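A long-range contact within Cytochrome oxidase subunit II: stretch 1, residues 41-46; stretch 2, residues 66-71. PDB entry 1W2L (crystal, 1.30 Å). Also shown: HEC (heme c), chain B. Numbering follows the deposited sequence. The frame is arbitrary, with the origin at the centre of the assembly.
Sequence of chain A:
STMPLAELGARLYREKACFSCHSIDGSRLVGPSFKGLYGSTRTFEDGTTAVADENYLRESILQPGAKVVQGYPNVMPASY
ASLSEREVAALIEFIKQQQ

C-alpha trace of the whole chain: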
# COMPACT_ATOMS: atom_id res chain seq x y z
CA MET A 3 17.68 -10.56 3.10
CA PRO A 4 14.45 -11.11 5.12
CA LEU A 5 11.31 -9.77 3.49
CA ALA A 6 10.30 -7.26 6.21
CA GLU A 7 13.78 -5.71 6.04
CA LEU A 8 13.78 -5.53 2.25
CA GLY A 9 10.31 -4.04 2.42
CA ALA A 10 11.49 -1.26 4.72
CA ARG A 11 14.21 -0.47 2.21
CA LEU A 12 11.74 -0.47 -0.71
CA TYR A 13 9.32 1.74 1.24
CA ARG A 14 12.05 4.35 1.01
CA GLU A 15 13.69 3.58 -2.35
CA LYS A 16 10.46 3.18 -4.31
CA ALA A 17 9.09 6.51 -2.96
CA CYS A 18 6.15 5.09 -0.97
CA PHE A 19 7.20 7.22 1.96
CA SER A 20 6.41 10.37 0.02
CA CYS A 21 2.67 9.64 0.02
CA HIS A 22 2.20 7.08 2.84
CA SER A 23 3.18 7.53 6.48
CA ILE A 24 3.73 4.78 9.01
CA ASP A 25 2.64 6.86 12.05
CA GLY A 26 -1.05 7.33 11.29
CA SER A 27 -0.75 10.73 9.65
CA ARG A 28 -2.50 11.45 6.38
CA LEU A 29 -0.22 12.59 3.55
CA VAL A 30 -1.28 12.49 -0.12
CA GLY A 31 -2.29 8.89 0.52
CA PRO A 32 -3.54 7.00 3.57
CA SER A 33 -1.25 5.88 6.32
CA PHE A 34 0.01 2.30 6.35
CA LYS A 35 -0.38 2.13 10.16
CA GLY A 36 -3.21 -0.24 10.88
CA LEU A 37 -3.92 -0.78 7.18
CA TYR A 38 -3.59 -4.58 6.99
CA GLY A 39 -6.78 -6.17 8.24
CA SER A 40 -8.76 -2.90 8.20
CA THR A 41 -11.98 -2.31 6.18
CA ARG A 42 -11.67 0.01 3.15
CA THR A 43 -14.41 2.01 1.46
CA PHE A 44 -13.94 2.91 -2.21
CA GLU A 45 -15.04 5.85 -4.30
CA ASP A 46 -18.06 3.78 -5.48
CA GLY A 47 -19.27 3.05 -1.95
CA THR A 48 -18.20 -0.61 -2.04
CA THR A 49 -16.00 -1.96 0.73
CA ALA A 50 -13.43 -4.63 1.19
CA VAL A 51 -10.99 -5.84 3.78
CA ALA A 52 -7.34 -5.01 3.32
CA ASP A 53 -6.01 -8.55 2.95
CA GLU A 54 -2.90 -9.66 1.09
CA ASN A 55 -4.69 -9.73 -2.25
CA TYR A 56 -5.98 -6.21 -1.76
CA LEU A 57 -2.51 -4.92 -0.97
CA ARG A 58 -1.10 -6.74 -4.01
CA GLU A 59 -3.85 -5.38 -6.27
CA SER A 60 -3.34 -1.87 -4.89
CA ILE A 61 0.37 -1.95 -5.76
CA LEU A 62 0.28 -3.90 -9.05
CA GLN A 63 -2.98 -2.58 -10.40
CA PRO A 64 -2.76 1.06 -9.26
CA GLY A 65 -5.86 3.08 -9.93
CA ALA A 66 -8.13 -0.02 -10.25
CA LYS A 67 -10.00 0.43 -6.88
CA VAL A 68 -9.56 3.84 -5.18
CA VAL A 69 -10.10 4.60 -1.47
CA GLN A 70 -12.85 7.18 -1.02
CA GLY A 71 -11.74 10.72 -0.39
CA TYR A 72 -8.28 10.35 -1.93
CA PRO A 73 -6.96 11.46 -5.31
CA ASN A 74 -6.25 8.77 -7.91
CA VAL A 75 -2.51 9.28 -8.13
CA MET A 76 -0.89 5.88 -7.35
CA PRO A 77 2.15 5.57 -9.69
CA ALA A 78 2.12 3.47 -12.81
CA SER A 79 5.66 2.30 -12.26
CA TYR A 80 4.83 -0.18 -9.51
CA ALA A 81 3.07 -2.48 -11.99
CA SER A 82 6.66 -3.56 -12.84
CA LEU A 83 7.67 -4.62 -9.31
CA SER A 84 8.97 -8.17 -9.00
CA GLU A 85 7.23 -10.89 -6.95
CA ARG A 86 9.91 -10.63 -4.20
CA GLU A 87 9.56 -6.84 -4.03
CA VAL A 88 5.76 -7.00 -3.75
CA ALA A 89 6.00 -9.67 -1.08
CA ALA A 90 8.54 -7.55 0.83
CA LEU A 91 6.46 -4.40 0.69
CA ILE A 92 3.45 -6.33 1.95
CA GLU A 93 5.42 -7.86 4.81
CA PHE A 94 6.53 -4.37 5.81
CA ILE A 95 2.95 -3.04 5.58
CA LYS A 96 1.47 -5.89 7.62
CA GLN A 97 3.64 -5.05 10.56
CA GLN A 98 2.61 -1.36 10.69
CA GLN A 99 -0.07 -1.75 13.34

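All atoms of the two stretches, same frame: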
# COMPACT_ATOMS: atom_id res chain seq x y z
N THR A 41 -10.98 -2.41 7.25
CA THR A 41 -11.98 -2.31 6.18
C THR A 41 -11.76 -1.02 5.38
O THR A 41 -11.51 0.01 6.00
CB THR A 41 -13.40 -2.36 6.78
OG1 THR A 41 -13.57 -3.68 7.30
CG2 THR A 41 -14.48 -2.17 5.75
N ARG A 42 -11.80 -1.10 4.07
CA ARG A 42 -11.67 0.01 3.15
C ARG A 42 -12.99 0.30 2.45
O ARG A 42 -13.68 -0.62 2.04
CB ARG A 42 -10.58 -0.24 2.11
CG ARG A 42 -9.32 -0.87 2.59
CD ARG A 42 -8.68 -0.24 3.79
NE ARG A 42 -8.25 1.12 3.60
CZ ARG A 42 -8.54 2.20 4.27
NH1 ARG A 42 -7.98 3.35 3.90
NH2 ARG A 42 -9.39 2.19 5.31
N THR A 43 -13.27 1.58 2.26
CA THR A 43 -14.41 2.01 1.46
C THR A 43 -13.89 2.70 0.20
O THR A 43 -13.02 3.58 0.34
CB THR A 43 -15.32 2.97 2.23
OG1 THR A 43 -15.77 2.24 3.37
CG2 THR A 43 -16.53 3.37 1.38
N PHE A 44 -14.40 2.34 -0.95
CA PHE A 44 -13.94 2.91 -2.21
C PHE A 44 -14.82 4.01 -2.73
O PHE A 44 -15.91 4.27 -2.23
CB PHE A 44 -13.80 1.76 -3.23
CG PHE A 44 -12.92 0.67 -2.69
CD1 PHE A 44 -11.61 0.93 -2.42
CD2 PHE A 44 -13.42 -0.58 -2.44
CE1 PHE A 44 -10.80 -0.05 -1.89
CE2 PHE A 44 -12.63 -1.59 -1.91
CZ PHE A 44 -11.30 -1.30 -1.64
N GLU A 45 -14.36 4.67 -3.80
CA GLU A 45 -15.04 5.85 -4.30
C GLU A 45 -16.48 5.48 -4.72
O GLU A 45 -17.29 6.39 -4.70
CB GLU A 45 -14.34 6.53 -5.45
CG GLU A 45 -12.88 6.45 -5.70
CD GLU A 45 -12.52 6.93 -7.10
OE1 GLU A 45 -12.10 8.11 -7.21
OE2 GLU A 45 -12.70 6.13 -8.06
N ASP A 46 -16.73 4.24 -5.09
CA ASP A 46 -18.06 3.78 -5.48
C ASP A 46 -18.93 3.31 -4.33
O ASP A 46 -20.06 2.88 -4.59
CB ASP A 46 -17.97 2.59 -6.45
CG ASP A 46 -16.89 1.64 -5.96
OD1 ASP A 46 -16.97 1.18 -4.80
OD2 ASP A 46 -15.93 1.36 -6.71
N ALA A 66 -6.94 0.83 -10.04
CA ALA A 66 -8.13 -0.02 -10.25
C ALA A 66 -9.22 0.10 -9.20
O ALA A 66 -10.40 0.14 -9.58
CB ALA A 66 -7.70 -1.48 -10.39
N LYS A 67 -8.98 0.15 -7.89
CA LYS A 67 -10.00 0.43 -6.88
C LYS A 67 -9.41 1.59 -6.04
O LYS A 67 -8.24 1.43 -5.60
CB LYS A 67 -10.38 -0.67 -5.92
CG LYS A 67 -11.30 -1.75 -6.43
CD LYS A 67 -11.66 -2.76 -5.35
CE LYS A 67 -12.08 -4.13 -5.91
NZ LYS A 67 -12.86 -4.97 -4.97
N VAL A 68 -10.10 2.65 -5.84
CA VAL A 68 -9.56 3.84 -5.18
C VAL A 68 -10.27 4.13 -3.87
O VAL A 68 -11.50 4.28 -3.86
CB VAL A 68 -9.68 5.06 -6.12
CG1 VAL A 68 -9.10 6.33 -5.52
CG2 VAL A 68 -9.04 4.76 -7.46
N VAL A 69 -9.52 4.28 -2.79
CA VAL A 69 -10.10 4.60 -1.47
C VAL A 69 -10.85 5.91 -1.54
O VAL A 69 -10.37 6.92 -2.08
CB VAL A 69 -8.98 4.61 -0.41
CG1 VAL A 69 -9.50 5.01 0.95
CG2 VAL A 69 -8.26 3.27 -0.35
N GLN A 70 -12.06 5.93 -0.98
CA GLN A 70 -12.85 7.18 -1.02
C GLN A 70 -12.09 8.31 -0.34
O GLN A 70 -11.45 8.20 0.71
CB GLN A 70 -14.19 6.86 -0.39
CG GLN A 70 -14.38 7.27 1.00
CD GLN A 70 -15.75 7.06 1.61
OE1 GLN A 70 -16.76 7.04 0.91
NE2 GLN A 70 -15.71 6.89 2.91
N GLY A 71 -12.25 9.48 -0.93
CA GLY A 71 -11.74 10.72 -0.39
C GLY A 71 -10.26 10.91 -0.59
O GLY A 71 -9.68 11.80 0.05
FE HEC B . 0.04 4.26 -2.64
CHA HEC B . -3.28 3.77 -1.96
CHB HEC B . 0.71 1.10 -1.56
CHC HEC B . 3.31 4.73 -3.41
CHD HEC B . -0.61 7.54 -3.36
NA HEC B . -1.08 2.73 -1.93
C1A HEC B . -2.45 2.72 -1.75
C2A HEC B . -2.79 1.49 -1.08
C3A HEC B . -1.69 0.72 -1.02
C4A HEC B . -0.57 1.50 -1.54
CMA HEC B . -1.51 -0.65 -0.37
CAA HEC B . -4.17 1.21 -0.49
CBA HEC B . -4.19 1.92 0.87
CGA HEC B . -5.51 1.84 1.70
O1A HEC B . -5.52 2.62 2.63
O2A HEC B . -6.42 1.07 1.31
NB HEC B . 1.70 3.12 -2.50
C1B HEC B . 1.75 1.90 -2.00
C2B HEC B . 3.14 1.40 -2.02
C3B HEC B . 3.86 2.41 -2.61
C4B HEC B . 2.98 3.50 -2.88
CMB HEC B . 3.60 0.11 -1.47
CAB HEC B . 5.33 2.45 -2.93
CBB HEC B . 5.71 1.23 -3.81
NC HEC B . 1.13 5.78 -3.30
C1C HEC B . 2.50 5.76 -3.54
C2C HEC B . 2.90 7.13 -3.96
C3C HEC B . 1.81 7.89 -3.95
C4C HEC B . 0.69 7.08 -3.56
CMC HEC B . 4.35 7.49 -4.29
CAC HEC B . 1.70 9.41 -4.13
CBC HEC B . 2.18 10.01 -5.43
ND HEC B . -1.63 5.40 -2.69
C1D HEC B . -1.67 6.73 -2.97
C2D HEC B . -3.02 7.24 -2.81
C3D HEC B . -3.73 6.17 -2.45
C4D HEC B . -2.91 5.03 -2.37
CMD HEC B . -3.41 8.64 -3.00
CAD HEC B . -5.28 6.16 -2.14
CBD HEC B . -6.11 6.07 -3.41
CGD HEC B . -6.13 4.68 -3.95
O1D HEC B . -5.55 4.41 -5.05
O2D HEC B . -6.69 3.78 -3.27
O HOH W 1 -18.02 6.41 -1.44
O HOH W 2 -12.78 2.82 -7.03

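Thr41 makes no contact with the second stretch, its side chain lying out of reach, but its carbonyl helps to hold the next residue: Arg42 NH2 donates to Thr41 O at 3.1 Å with an N-H...O angle of 154°. The Arg42 side chain, with chi1 to chi3 all m, leaves the backbone sideways to the other stretch, yet its end comes nearer, and NH1 lies 3.7 Å from Val69 CG1. The guanidinium is chiefly engaged with the heme c. Arg42 NE donates to HEC O2A at 2.9 Å and 166°, and Arg42 NH1 lies 2.9 Å from HEC O1A, which sits at the edge of the guanidinium, near its plane.

At Thr43 the backbones meet. Gln70 N donates to Thr43 O at 2.9 Å, and the angle of 177° makes this an almost perfectly linear hydrogen bond. The same carbonyl oxygen, Thr43 O, receives a CA-H...O contact from Val69 CA at 3.6 Å. The side chains touch more loosely, Thr43 CG2 lying 3.7 Å from Gln70 OE1.

Phe44 is the centre of the pairing. It forms a single beta bridge with Val69, the two CA atoms 4.3 Å apart, while the touching segments run 87° apart end to end; the pairing is therefore local. Phe44 CA approaches Val68 O at 3.2 Å in a second CA-H...O contact. The buried ring carries the aliphatic part of Lys67 over one face: Lys67 CD is 4.0 Å from the centroid of the Phe44 ring and 21° off its normal, the geometry of a CH-pi interaction. Val69 N lies at the ring edge, 4.0 Å from Phe44 CD1, and is itself spent on the heme, donating to HEC O2D at 2.9 Å and 171°. Thus both stretches bond to heme carboxylates. The oxygen of water 1 lies 3.1 Å from Phe44 O and 2.7 Å from Gln70 OE1, within hydrogen-bonding reach of both, and so sits between the stretches.

Glu45 N donates to Val68 O at 2.9 Å, the second direct backbone hydrogen bond, although 137° shows it to be considerably more bent than the first. Its side chain packs through its aliphatic portion, Glu45 CG lying 3.5 Å from Val68 CB. Water 2 accepts from Val68 N at 2.9 Å and donates weakly to Glu45 OE2 and to Asp46 OD2, each 3.5 Å from the water oxygen. Asp46 has no direct contact, so this weak water link is its connection to the second stretch.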